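Local coordinates for flavodoxin (Streptococcus pneumoniae serotype 4, PDB 5LJL), which binds FMN and probably serves as a low-potential electron donor to a number of redox enzymes, at residues 8-13 with 55-60; 79-84 with 111-116; 117-122 with 137-142. All coordinates share one frame; numbering follows the deposited sequence.

Contact 1 (8-13 with 55-60); sequences VFASMT and VATYTY. With PO4 (phosphate ion), chain B.
CB of Met12 lies over one face of the Tyr58 ring, 4.2 Å from its centroid and displaced toward the rim, a CH-pi contact. At the ring's edge runs the backbone of the other segment, with Ala10 O 3.4 Å from Tyr58 CD1 and Ser11 N beside CE1 of the same ring. Tyr58 has CG between its own N and carbonyl carbon (chi1 68°), the ring then lying beside 10-12. Beyond the ring the Met12 chain bends at chi3 (-97°), and CE comes 3.4 Å from Tyr58 OH, a hydroxyl whose hydrogen-bond partner is Glu68; SD sits obliquely to the ring in a Met-aromatic contact.

Earlier in both segments the chains run as neighbouring parallel strands. Ala56 N donates to Val8 O at 2.9 Å and Ala10 N to Ala56 O at 3.0 Å. Phe9 CB and Ala56 CB meet on the face covered by helix 15-29, while Val8 and Val55 look to the other.

Past the strand end, a phosphate ion, probably from the crystallisation liquor, takes hydrogen bonds from Ser11 OG (2.6 Å to O1), Thr13 OG1 (2.7 Å to O2) and the backbone N of Met12 and Thr13; Asn15 N and Thr16 N add two more. Such a loop between the first strand and first helix is the phosphate-binding loop of the flavodoxin fold, where the FMN phosphate would be expected.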
ATOM      1  N   VAL A   8      -5.084  -1.820   1.184  1.00 11.31           N
ATOM      2  CA  VAL A   8      -5.620  -2.629   0.072  1.00 11.84           C
ATOM      3  C   VAL A   8      -4.459  -3.330  -0.566  1.00 11.47           C
ATOM      4  O   VAL A   8      -3.468  -2.666  -0.935  1.00 10.78           O
ATOM      5  CB  VAL A   8      -6.409  -1.756  -0.910  1.00 12.77           C
ATOM      6  CG1 VAL A   8      -6.962  -2.619  -2.054  1.00 13.11           C
ATOM      7  CG2 VAL A   8      -7.506  -1.017  -0.166  1.00 13.41           C
ATOM      8  N   PHE A   9      -4.564  -4.639  -0.737  1.00  9.68           N
ATOM      9  CA  PHE A   9      -3.465  -5.424  -1.266  1.00 10.91           C
ATOM     10  C   PHE A   9      -3.843  -6.265  -2.495  1.00 10.91           C
ATOM     11  O   PHE A   9      -5.037  -6.591  -2.718  1.00 11.78           O
ATOM     12  CB  PHE A   9      -2.795  -6.329  -0.207  1.00 11.10           C
ATOM     13  CG  PHE A   9      -3.627  -7.499   0.238  1.00 11.99           C
ATOM     14  CD1 PHE A   9      -3.628  -8.677  -0.495  1.00 12.58           C
ATOM     15  CD2 PHE A   9      -4.414  -7.393   1.383  1.00 12.41           C
ATOM     16  CE1 PHE A   9      -4.406  -9.755  -0.060  1.00 12.97           C
ATOM     17  CE2 PHE A   9      -5.195  -8.454   1.824  1.00 12.49           C
ATOM     18  CZ  PHE A   9      -5.192  -9.617   1.081  1.00 12.68           C
ATOM     19  N   ALA A  10      -2.845  -6.571  -3.294  1.00 12.28           N
ATOM     20  CA  ALA A  10      -2.917  -7.601  -4.326  1.00 12.72           C
ATOM     21  C   ALA A  10      -1.720  -8.538  -4.064  1.00 12.34           C
ATOM     22  O   ALA A  10      -0.604  -8.050  -3.815  1.00 13.31           O
ATOM     23  CB  ALA A  10      -2.829  -6.983  -5.692  1.00 13.47           C
ATOM     24  N   SER A  11      -1.917  -9.833  -4.224  1.00 12.74           N
ATOM     25  CA  SER A  11      -0.892 -10.809  -3.906  1.00 13.40           C
ATOM     26  C   SER A  11      -1.140 -12.079  -4.706  1.00 16.05           C
ATOM     27  O   SER A  11      -2.254 -12.609  -4.648  1.00 16.28           O
ATOM     28  CB  SER A  11      -0.887 -11.119  -2.405  1.00 14.35           C
ATOM     29  OG  SER A  11       0.234 -11.946  -2.062  1.00 14.64           O
ATOM     30  N   MET A  12      -0.144 -12.535  -5.446  1.00 16.34           N
ATOM     31  CA  MET A  12      -0.240 -13.809  -6.220  1.00 18.56           C
ATOM     32  C   MET A  12       0.352 -14.975  -5.433  1.00 17.59           C
ATOM     33  O   MET A  12      -0.298 -16.043  -5.336  1.00 18.06           O
ATOM     34  CB  MET A  12       0.461 -13.672  -7.621  1.00 23.69           C
ATOM     35  CG  MET A  12       0.103 -14.749  -8.635  1.00 28.95           C
ATOM     36  SD  MET A  12       0.838 -14.220 -10.215  1.00 41.55           S
ATOM     37  CE  MET A  12      -0.661 -13.469 -10.878  1.00 39.85           C
ATOM     38  N   THR A  13       1.579 -14.818  -4.936  1.00 16.27           N
ATOM     39  CA  THR A  13       2.304 -15.883  -4.237  1.00 15.60           C
ATOM     40  C   THR A  13       2.533 -15.562  -2.724  1.00 14.61           C
ATOM     41  O   THR A  13       3.339 -16.187  -2.056  1.00 14.81           O
ATOM     42  CB  THR A  13       3.633 -16.323  -4.948  1.00 15.70           C
ATOM     43  OG1 THR A  13       4.467 -15.181  -5.207  1.00 17.38           O
ATOM     44  CG2 THR A  13       3.368 -16.989  -6.244  1.00 17.71           C
ATOM     45  N   VAL A  55      -1.680   1.164  -0.275  1.00  8.91           N
ATOM     46  CA  VAL A  55      -1.705   0.093  -1.260  1.00  8.85           C
ATOM     47  C   VAL A  55      -0.450  -0.731  -1.085  1.00  9.11           C
ATOM     48  O   VAL A  55       0.655  -0.171  -1.000  1.00  8.78           O
ATOM     49  CB  VAL A  55      -1.831   0.588  -2.716  1.00  9.41           C
ATOM     50  CG1 VAL A  55      -1.502  -0.494  -3.722  1.00  9.02           C
ATOM     51  CG2 VAL A  55      -3.213   1.208  -2.907  1.00  9.06           C
ATOM     52  N   ALA A  56      -0.668  -2.046  -1.044  1.00  9.61           N
ATOM     53  CA  ALA A  56       0.424  -3.020  -1.076  1.00  8.88           C
ATOM     54  C   ALA A  56       0.258  -3.832  -2.344  1.00  9.92           C
ATOM     55  O   ALA A  56      -0.753  -4.528  -2.511  1.00 11.61           O
ATOM     56  CB  ALA A  56       0.324  -3.910   0.187  1.00  9.45           C
ATOM     57  N   THR A  57       1.201  -3.795  -3.260  1.00  9.76           N
ATOM     58  CA  THR A  57       1.049  -4.480  -4.555  1.00 10.96           C
ATOM     59  C   THR A  57       2.296  -5.191  -5.034  1.00 10.29           C
ATOM     60  O   THR A  57       3.391  -4.695  -4.876  1.00 11.17           O
ATOM     61  CB  THR A  57       0.525  -3.469  -5.620  1.00 11.22           C
ATOM     62  OG1 THR A  57       0.148  -4.179  -6.821  1.00 12.02           O
ATOM     63  CG2 THR A  57       1.526  -2.356  -5.907  1.00 11.54           C
ATOM     64  N   TYR A  58       2.107  -6.326  -5.694  1.00 10.72           N
ATOM     65  CA  TYR A  58       3.157  -6.974  -6.504  1.00 11.24           C
ATOM     66  C   TYR A  58       3.103  -6.280  -7.916  1.00 12.14           C
ATOM     67  O   TYR A  58       2.258  -5.437  -8.177  1.00 12.14           O
ATOM     68  CB  TYR A  58       2.965  -8.489  -6.589  1.00 12.08           C
ATOM     69  CG  TYR A  58       1.756  -8.997  -7.380  1.00 12.21           C
ATOM     70  CD1 TYR A  58       0.535  -9.071  -6.797  1.00 13.37           C
ATOM     71  CD2 TYR A  58       1.868  -9.413  -8.705  1.00 13.68           C
ATOM     72  CE1 TYR A  58      -0.561  -9.638  -7.475  1.00 13.30           C
ATOM     73  CE2 TYR A  58       0.779  -9.896  -9.433  1.00 14.44           C
ATOM     74  CZ  TYR A  58      -0.443 -10.015  -8.831  1.00 13.91           C
ATOM     75  OH  TYR A  58      -1.540 -10.504  -9.516  1.00 17.47           O
ATOM     76  N   THR A  59       4.047  -6.638  -8.759  1.00 11.94           N
ATOM     77  CA  THR A  59       4.156  -6.121 -10.119  1.00 12.82           C
ATOM     78  C   THR A  59       4.103  -7.348 -11.075  1.00 14.80           C
ATOM     79  O   THR A  59       4.725  -8.364 -10.809  1.00 14.68           O
ATOM     80  CB  THR A  59       5.496  -5.413 -10.281  1.00 12.36           C
ATOM     81  OG1 THR A  59       5.602  -4.337  -9.340  1.00 11.66           O
ATOM     82  CG2 THR A  59       5.730  -4.930 -11.653  1.00 13.20           C
ATOM     83  N   TYR A  60       3.380  -7.222 -12.185  1.00 17.00           N
ATOM     84  CA  TYR A  60       3.090  -8.351 -13.040  1.00 23.80           C
ATOM     85  C   TYR A  60       3.836  -8.189 -14.372  1.00 27.38           C
ATOM     86  O   TYR A  60       3.726  -7.155 -15.009  1.00 28.05           O
ATOM     87  CB  TYR A  60       1.576  -8.433 -13.217  1.00 28.08           C
ATOM     88  CG  TYR A  60       1.017  -9.663 -13.915  1.00 35.22           C
ATOM     89  CD1 TYR A  60       1.633 -10.914 -13.829  1.00 39.62           C
ATOM     90  CD2 TYR A  60      -0.184  -9.572 -14.657  1.00 38.80           C
ATOM     91  CE1 TYR A  60       1.093 -12.040 -14.487  1.00 44.56           C
ATOM     92  CE2 TYR A  60      -0.748 -10.695 -15.292  1.00 39.83           C
ATOM     93  CZ  TYR A  60      -0.106 -11.919 -15.212  1.00 44.29           C
ATOM     94  OH  TYR A  60      -0.680 -13.009 -15.834  1.00 47.47           O
TER
HETATM   95  P   PO4 B 201       3.409 -11.742  -4.273  1.00 12.35           P
HETATM   96  O1  PO4 B 201       2.394 -11.187  -3.353  1.00 13.12           O
HETATM   97  O2  PO4 B 201       4.043 -12.998  -3.707  1.00 12.42           O
HETATM   98  O3  PO4 B 201       4.467 -10.737  -4.539  1.00 13.94           O
HETATM   99  O4  PO4 B 201       2.783 -12.094  -5.533  1.00 12.17           O

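Contact 2 (79-84 with 111-116)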
ATOM      1  N   LEU A  79     -10.420   9.800  -8.150  1.00 14.58           N
ATOM      2  CA  LEU A  79     -10.877  10.343  -6.825  1.00 15.85           C
ATOM      3  C   LEU A  79     -10.128  11.604  -6.430  1.00 17.13           C
ATOM      4  O   LEU A  79      -9.007  11.813  -6.887  1.00 16.71           O
ATOM      5  CB  LEU A  79     -10.600   9.334  -5.697  1.00 16.87           C
ATOM      6  CG  LEU A  79     -11.325   7.994  -5.764  1.00 17.45           C
ATOM      7  CD1 LEU A  79     -10.992   7.112  -4.540  1.00 17.55           C
ATOM      8  CD2 LEU A  79     -12.837   8.212  -5.879  1.00 17.88           C
ATOM      9  N   ASN A  80     -10.739  12.444  -5.576  1.00 16.15           N
ATOM     10  CA  ASN A  80     -10.004  13.541  -4.918  1.00 18.81           C
ATOM     11  C   ASN A  80      -9.858  13.159  -3.456  1.00 17.36           C
ATOM     12  O   ASN A  80     -10.839  12.900  -2.750  1.00 21.90           O
ATOM     13  CB  ASN A  80     -10.668  14.922  -5.101  1.00 21.17           C
ATOM     14  CG  ASN A  80     -10.571  15.405  -6.554  1.00 27.26           C
ATOM     15  OD1 ASN A  80      -9.454  15.687  -7.073  1.00 35.81           O
ATOM     16  ND2 ASN A  80     -11.710  15.462  -7.241  1.00 29.61           N
ATOM     17  N   LEU A  81      -8.611  12.961  -3.047  1.00 14.82           N
ATOM     18  CA  LEU A  81      -8.231  12.566  -1.736  1.00 14.67           C
ATOM     19  C   LEU A  81      -7.406  13.640  -1.017  1.00 16.92           C
ATOM     20  O   LEU A  81      -6.555  13.339  -0.166  1.00 16.87           O
ATOM     21  CB  LEU A  81      -7.437  11.230  -1.774  1.00 14.50           C
ATOM     22  CG  LEU A  81      -8.168  10.003  -2.364  1.00 15.40           C
ATOM     23  CD1 LEU A  81      -7.266   8.780  -2.355  1.00 13.97           C
ATOM     24  CD2 LEU A  81      -9.352   9.726  -1.579  1.00 15.58           C
ATOM     25  N   ASN A  82      -7.716  14.909  -1.267  1.00 17.50           N
ATOM     26  CA  ASN A  82      -7.161  15.952  -0.381  1.00 20.80           C
ATOM     27  C   ASN A  82      -7.448  15.726   1.107  1.00 22.01           C
ATOM     28  O   ASN A  82      -8.561  15.329   1.541  1.00 24.97           O
ATOM     29  CB  ASN A  82      -7.614  17.354  -0.827  1.00 23.40           C
ATOM     30  CG  ASN A  82      -7.135  17.692  -2.232  1.00 25.72           C
ATOM     31  OD1 ASN A  82      -6.116  18.362  -2.394  1.00 34.69           O
ATOM     32  ND2 ASN A  82      -7.796  17.155  -3.257  1.00 28.14           N
ATOM     33  N   GLY A  83      -6.409  15.912   1.912  1.00 21.24           N
ATOM     34  CA  GLY A  83      -6.520  15.676   3.352  1.00 22.47           C
ATOM     35  C   GLY A  83      -6.258  14.261   3.816  1.00 21.25           C
ATOM     36  O   GLY A  83      -6.375  13.986   5.010  1.00 27.79           O
ATOM     37  N   LYS A  84      -5.922  13.350   2.893  1.00 18.15           N
ATOM     38  CA  LYS A  84      -5.593  11.993   3.298  1.00 17.26           C
ATOM     39  C   LYS A  84      -4.057  11.833   3.230  1.00 15.40           C
ATOM     40  O   LYS A  84      -3.426  12.449   2.401  1.00 16.87           O
ATOM     41  CB  LYS A  84      -6.228  10.950   2.367  1.00 18.06           C
ATOM     42  CG  LYS A  84      -7.737  11.095   2.041  1.00 20.05           C
ATOM     43  CD  LYS A  84      -8.584  10.905   3.233  1.00 20.45           C
ATOM     44  CE  LYS A  84     -10.082  11.005   2.940  1.00 22.08           C
ATOM     45  NZ  LYS A  84     -10.845  11.154   4.202  1.00 21.35           N
ATOM     46  N   VAL A 111      -0.395  10.636  -5.756  1.00 11.94           N
ATOM     47  CA  VAL A 111       0.031  12.062  -5.880  1.00 13.63           C
ATOM     48  C   VAL A 111      -1.087  12.796  -6.680  1.00 13.51           C
ATOM     49  O   VAL A 111      -1.526  13.906  -6.277  1.00 13.87           O
ATOM     50  CB  VAL A 111       1.319  12.251  -6.630  1.00 15.31           C
ATOM     51  CG1 VAL A 111       1.500  13.748  -6.917  1.00 17.95           C
ATOM     52  CG2 VAL A 111       2.513  11.760  -5.852  1.00 16.08           C
ATOM     53  N   SER A 112      -1.525  12.152  -7.759  1.00 13.22           N
ATOM     54  CA  SER A 112      -2.525  12.789  -8.672  1.00 13.83           C
ATOM     55  C   SER A 112      -3.866  13.094  -8.007  1.00 15.48           C
ATOM     56  O   SER A 112      -4.541  14.006  -8.462  1.00 17.02           O
ATOM     57  CB  SER A 112      -2.673  11.997  -9.973  1.00 13.93           C
ATOM     58  OG  SER A 112      -3.555  10.866  -9.904  1.00 13.80           O
ATOM     59  N   THR A 113      -4.257  12.366  -6.957  1.00 13.60           N
ATOM     60  CA  THR A 113      -5.494  12.554  -6.230  1.00 14.33           C
ATOM     61  C   THR A 113      -5.466  13.720  -5.232  1.00 15.33           C
ATOM     62  O   THR A 113      -6.523  14.120  -4.726  1.00 16.80           O
ATOM     63  CB  THR A 113      -5.884  11.328  -5.395  1.00 14.31           C
ATOM     64  OG1 THR A 113      -4.991  11.143  -4.258  1.00 12.72           O
ATOM     65  CG2 THR A 113      -5.995  10.058  -6.240  1.00 14.55           C
ATOM     66  N   GLY A 114      -4.301  14.284  -4.976  1.00 12.92           N
ATOM     67  CA  GLY A 114      -4.147  15.244  -3.948  1.00 13.99           C
ATOM     68  C   GLY A 114      -3.788  14.782  -2.584  1.00 13.73           C
ATOM     69  O   GLY A 114      -3.531  15.605  -1.728  1.00 14.37           O
ATOM     70  N   ALA A 115      -3.770  13.453  -2.327  1.00 13.38           N
ATOM     71  CA  ALA A 115      -3.278  12.926  -1.045  1.00 12.62           C
ATOM     72  C   ALA A 115      -1.800  13.206  -0.849  1.00 12.51           C
ATOM     73  O   ALA A 115      -1.040  13.423  -1.833  1.00 14.17           O
ATOM     74  CB  ALA A 115      -3.539  11.398  -0.964  1.00 13.47           C
ATOM     75  N   GLU A 116      -1.378  13.207   0.418  1.00 12.38           N
ATOM     76  CA  GLU A 116       0.041  13.442   0.753  1.00 13.49           C
ATOM     77  C   GLU A 116       0.765  12.172   1.169  1.00 12.39           C
ATOM     78  O   GLU A 116       0.291  11.478   2.087  1.00 12.07           O
ATOM     79  CB  GLU A 116       0.139  14.501   1.871  1.00 13.38           C
ATOM     80  CG  GLU A 116      -0.289  15.898   1.507  1.00 14.09           C
ATOM     81  CD  GLU A 116      -0.188  16.846   2.714  1.00 15.87           C
ATOM     82  OE1 GLU A 116       0.444  17.919   2.520  1.00 14.87           O
ATOM     83  OE2 GLU A 116      -0.809  16.586   3.793  1.00 16.39           O
TER
HETATM   84  O   HOH W   1      -3.810  16.296   0.912  1.00 21.92           O
HETATM   85  O   HOH W   2      -3.163  15.087   3.638  1.00 23.69           O
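Leu81 and Thr113 meet through both backbone and side chain. Among the hydrogen bonds, Leu81 N donates to Thr113 O at 2.9 Å, approaching from above the carbonyl plane, 37° out of it. The second direct bond, from Glu116 N to Lys84 O, is also 2.9 Å long and somewhat straighter, with 170° at the hydrogen. These two bonds hold the ends of a region in which each backbone turns sharply. On one side Leu81 to Lys84 form a type II beta turn; on the other Gly114, with positive phi, ends the helix in a Schellman motif. Thr113 OG1, between its own N and carbonyl carbon (chi1 70°), accepts from Ala115 N in an ST turn and is also hydrogen-bonded to Phe110 O, which ties the side chain to the helix it terminates.

Van der Waals packing fills the region between the bonds. Leu81 crosses Thr113 at a slant, with CB 3.5 Å from OG1, and the same CB lies 4.0 Å from Ala115 CB. Thr113 CB and CG2 rest against Leu79 O, and Ala115 CB against Lys84 O. Asn82 brings its amide end back over the helix terminus, ND2 lying 3.6 Å from Thr113 O.

Water joins the more exposed side. One molecule accepts from Gly83 N and donates to Gly114 O at 2.7 Å; another donates to Glu116 OE2 at 2.8 Å and, weakly, to Lys84 O.

The loop from helix 67-77 to strand 85-92 is thus laid against the turn from helix 101-113 to strand 116-125, just where the two strands start side by side. Lys84 NZ reaches back to Leu48 O and Ala50 O, and Ala115 rests on Tyr86 of strand 85-92.

Contact 3 (117-122 with 137-142); sequences KGSECV and EQFAEE
Ser119 and Glu142 supply the direct hydrogen bond of this contact, from Ser119 OG to Glu142 OE1 at 2.8 Å. The hydroxyl, anti to its backbone N (chi1 -169°), meets the oxygen from above the carboxylate plane, 41° out of it. The same OE1 takes a second bond from a water, which in turn accepts from Glu120 N at 2.9 Å, so that one carboxylate oxygen is linked to two successive residues of 117-122. The other oxygen, OE2, forms a salt bridge with Lys146 one turn further along the helix, and Lys146 NZ also bonds Gly118 O. That lysine would be expected to offset the closeness of Gly118 O to the carboxylate, Glu142 CD lying 3.3 Å from it.

Here helix 130-146 lies on strand 116-125, an edge strand of the five-stranded parallel sheet, in the three-layer alpha-beta-alpha sandwich of the flavodoxin fold. Ser119, on this edge strand, points its CB toward the helix.

Packing centres on Phe139. Its CB is 3.7 Å from Val122 CG2, and the two side chains cross obliquely, that methyl lying 3.8 Å from Phe139 CD1 as well. Ser119 CB stands at the same distance from Phe139 CD1, while Glu120 O approaches the edge of the ring near its plane, 3.4 Å from that same CD1. Ser119 OG lies 3.5 Å from Phe139 CA. Phe139 also touches Val89 of strand 85-92 and Val23 of helix 15-29.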
ATOM      1  N   LYS A 117       1.977  11.942   0.606  1.00 11.70           N
ATOM      2  CA  LYS A 117       2.829  10.785   0.946  1.00 12.02           C
ATOM      3  C   LYS A 117       3.341  10.949   2.403  1.00 12.44           C
ATOM      4  O   LYS A 117       4.050  11.917   2.700  1.00 12.83           O
ATOM      5  CB  LYS A 117       4.024  10.676  -0.006  1.00 14.19           C
ATOM      6  CG  LYS A 117       4.956   9.520   0.354  1.00 16.78           C
ATOM      7  CD  LYS A 117       6.258   9.595  -0.464  1.00 22.16           C
ATOM      8  CE  LYS A 117       6.009   9.189  -1.873  1.00 24.65           C
ATOM      9  NZ  LYS A 117       7.237   8.734  -2.600  1.00 24.07           N
ATOM     10  N   GLY A 118       3.008  10.032   3.299  1.00 11.18           N
ATOM     11  CA  GLY A 118       3.444  10.140   4.686  1.00 11.30           C
ATOM     12  C   GLY A 118       4.808   9.530   5.001  1.00 11.05           C
ATOM     13  O   GLY A 118       5.316   9.744   6.106  1.00 11.76           O
ATOM     14  N   SER A 119       5.316   8.642   4.145  1.00 10.58           N
ATOM     15  CA  SER A 119       6.574   7.930   4.383  1.00 11.40           C
ATOM     16  C   SER A 119       7.080   7.370   3.063  1.00 11.57           C
ATOM     17  O   SER A 119       6.276   7.090   2.154  1.00 12.91           O
ATOM     18  CB  SER A 119       6.334   6.798   5.432  1.00 11.69           C
ATOM     19  OG  SER A 119       7.482   6.219   5.925  1.00 12.13           O
ATOM     20  N   GLU A 120       8.405   7.221   2.959  1.00 12.66           N
ATOM     21  CA  GLU A 120       9.058   6.678   1.757  1.00 14.14           C
ATOM     22  C   GLU A 120       8.461   5.271   1.427  1.00 12.68           C
ATOM     23  O   GLU A 120       8.224   4.452   2.324  1.00 10.34           O
ATOM     24  CB  GLU A 120      10.562   6.692   2.050  1.00 21.00           C
ATOM     25  CG  GLU A 120      11.511   6.262   0.995  1.00 27.83           C
ATOM     26  CD  GLU A 120      12.990   6.341   1.465  1.00 32.23           C
ATOM     27  OE1 GLU A 120      13.774   5.628   0.851  1.00 34.38           O
ATOM     28  OE2 GLU A 120      13.377   7.073   2.433  1.00 38.06           O
ATOM     29  N   CYS A 121       8.253   4.982   0.166  1.00 12.10           N
ATOM     30  CA  CYS A 121       7.667   3.665  -0.177  0.50 14.40           C
ATOM     31  C   CYS A 121       8.672   2.569   0.208  1.00 13.07           C
ATOM     32  O   CYS A 121       9.870   2.805   0.190  1.00 11.03           O
ATOM     33  CB  CYS A 121       7.302   3.626  -1.681  0.50 17.22           C
ATOM     34  SG  CYS A 121       8.744   3.647  -2.738  0.50 27.82           S
ATOM     35  N   VAL A 122       8.156   1.387   0.536  1.00 11.14           N
ATOM     36  CA  VAL A 122       8.987   0.245   0.946  1.00 12.37           C
ATOM     37  C   VAL A 122       8.846  -0.831  -0.116  1.00 12.31           C
ATOM     38  O   VAL A 122       7.758  -1.384  -0.253  1.00 12.52           O
ATOM     39  CB  VAL A 122       8.567  -0.285   2.346  1.00 12.27           C
ATOM     40  CG1 VAL A 122       9.521  -1.423   2.775  1.00 13.28           C
ATOM     41  CG2 VAL A 122       8.588   0.873   3.390  1.00 12.91           C
ATOM     42  N   GLU A 137       7.961  -1.619   9.503  1.00 11.12           N
ATOM     43  CA  GLU A 137       7.570  -1.066  10.828  1.00 11.78           C
ATOM     44  C   GLU A 137       7.881   0.433  10.961  1.00 10.46           C
ATOM     45  O   GLU A 137       7.010   1.208  11.427  1.00 10.13           O
ATOM     46  CB  GLU A 137       8.161  -1.894  11.974  1.00 13.81           C
ATOM     47  CG  GLU A 137       7.465  -3.284  12.121  1.00 17.25           C
ATOM     48  CD  GLU A 137       8.125  -4.127  13.198  1.00 21.35           C
ATOM     49  OE1 GLU A 137       9.171  -3.720  13.728  1.00 24.82           O
ATOM     50  OE2 GLU A 137       7.522  -5.154  13.537  1.00 24.60           O
ATOM     51  N   GLN A 138       9.016   0.892  10.443  1.00 10.45           N
ATOM     52  CA  GLN A 138       9.341   2.309  10.478  1.00 10.52           C
ATOM     53  C   GLN A 138       8.381   3.132   9.620  1.00 10.63           C
ATOM     54  O   GLN A 138       7.945   4.227  10.034  1.00  9.11           O
ATOM     55  CB  GLN A 138      10.763   2.577  10.087  1.00 13.15           C
ATOM     56  CG  GLN A 138      11.792   1.978  11.054  1.00 14.64           C
ATOM     57  CD  GLN A 138      13.149   1.973  10.409  1.00 19.27           C
ATOM     58  OE1 GLN A 138      13.346   1.510   9.293  1.00 23.23           O
ATOM     59  NE2 GLN A 138      14.109   2.495  11.129  1.00 21.75           N
ATOM     60  N   PHE A 139       8.030   2.577   8.446  1.00 10.45           N
ATOM     61  CA  PHE A 139       6.950   3.166   7.580  1.00 10.35           C
ATOM     62  C   PHE A 139       5.641   3.339   8.343  1.00  9.86           C
ATOM     63  O   PHE A 139       5.066   4.410   8.349  1.00  9.78           O
ATOM     64  CB  PHE A 139       6.840   2.214   6.369  1.00 10.44           C
ATOM     65  CG  PHE A 139       5.668   2.412   5.473  1.00 10.51           C
ATOM     66  CD1 PHE A 139       5.731   3.211   4.339  1.00 10.86           C
ATOM     67  CD2 PHE A 139       4.491   1.733   5.728  1.00 10.26           C
ATOM     68  CE1 PHE A 139       4.638   3.291   3.480  1.00 10.42           C
ATOM     69  CE2 PHE A 139       3.412   1.849   4.887  1.00 11.96           C
ATOM     70  CZ  PHE A 139       3.488   2.628   3.746  1.00 10.57           C
ATOM     71  N   ALA A 140       5.128   2.278   8.994  1.00  9.60           N
ATOM     72  CA  ALA A 140       3.893   2.371   9.761  1.00  9.57           C
ATOM     73  C   ALA A 140       4.001   3.373  10.891  1.00  9.35           C
ATOM     74  O   ALA A 140       3.101   4.181  11.127  1.00 10.49           O
ATOM     75  CB  ALA A 140       3.547   0.967  10.296  1.00 10.15           C
ATOM     76  N   GLU A 141       5.151   3.374  11.579  1.00  9.55           N
ATOM     77  CA  GLU A 141       5.335   4.285  12.756  1.00 10.18           C
ATOM     78  C   GLU A 141       5.359   5.777  12.295  1.00 10.42           C
ATOM     79  O   GLU A 141       4.819   6.669  12.988  1.00 11.17           O
ATOM     80  CB  GLU A 141       6.631   3.927  13.495  1.00 11.30           C
ATOM     81  CG  GLU A 141       6.560   2.595  14.218  1.00 11.09           C
ATOM     82  CD  GLU A 141       7.851   1.848  14.398  1.00 11.46           C
ATOM     83  OE1 GLU A 141       8.929   2.444  14.269  1.00 11.35           O
ATOM     84  OE2 GLU A 141       7.797   0.647  14.815  1.00 10.91           O
ATOM     85  N   GLU A 142       5.942   6.060  11.112  1.00 10.14           N
ATOM     86  CA  GLU A 142       5.952   7.416  10.566  1.00 10.76           C
ATOM     87  C   GLU A 142       4.531   7.846  10.160  1.00 10.59           C
ATOM     88  O   GLU A 142       4.124   8.947  10.451  1.00 11.53           O
ATOM     89  CB  GLU A 142       6.973   7.551   9.423  1.00 10.95           C
ATOM     90  CG  GLU A 142       6.982   8.956   8.831  1.00 12.58           C
ATOM     91  CD  GLU A 142       8.078   9.233   7.859  1.00 13.60           C
ATOM     92  OE1 GLU A 142       8.667   8.254   7.384  1.00 12.82           O
ATOM     93  OE2 GLU A 142       8.400  10.450   7.669  1.00 15.44           O
TER
HETATM   94  O   HOH W   3      10.164   8.377   4.930  1.00 17.77           O

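Overall arrangement
From the N terminus, strand 4-9 leads into the phosphate-binding loop, and contact 1 closes the first large loop, bringing strand 52-56 alongside it after an excursion through helix 15-29 and strand 33-38. Contact 2 then closes around strand 85-92 and helix 101-113, joining the approaches to two adjacent strands. Contact 3 begins where contact 2 stops in the sequence and closes the shortest loop, laying the last helix on strand 116-125. The three follow in series, neither nested nor crossed. Contacts 1 and 3 reach the same sheet, with centres 17 Å apart, while contact 2 lies 21 Å from contact 1 between centres, across the chain's middle.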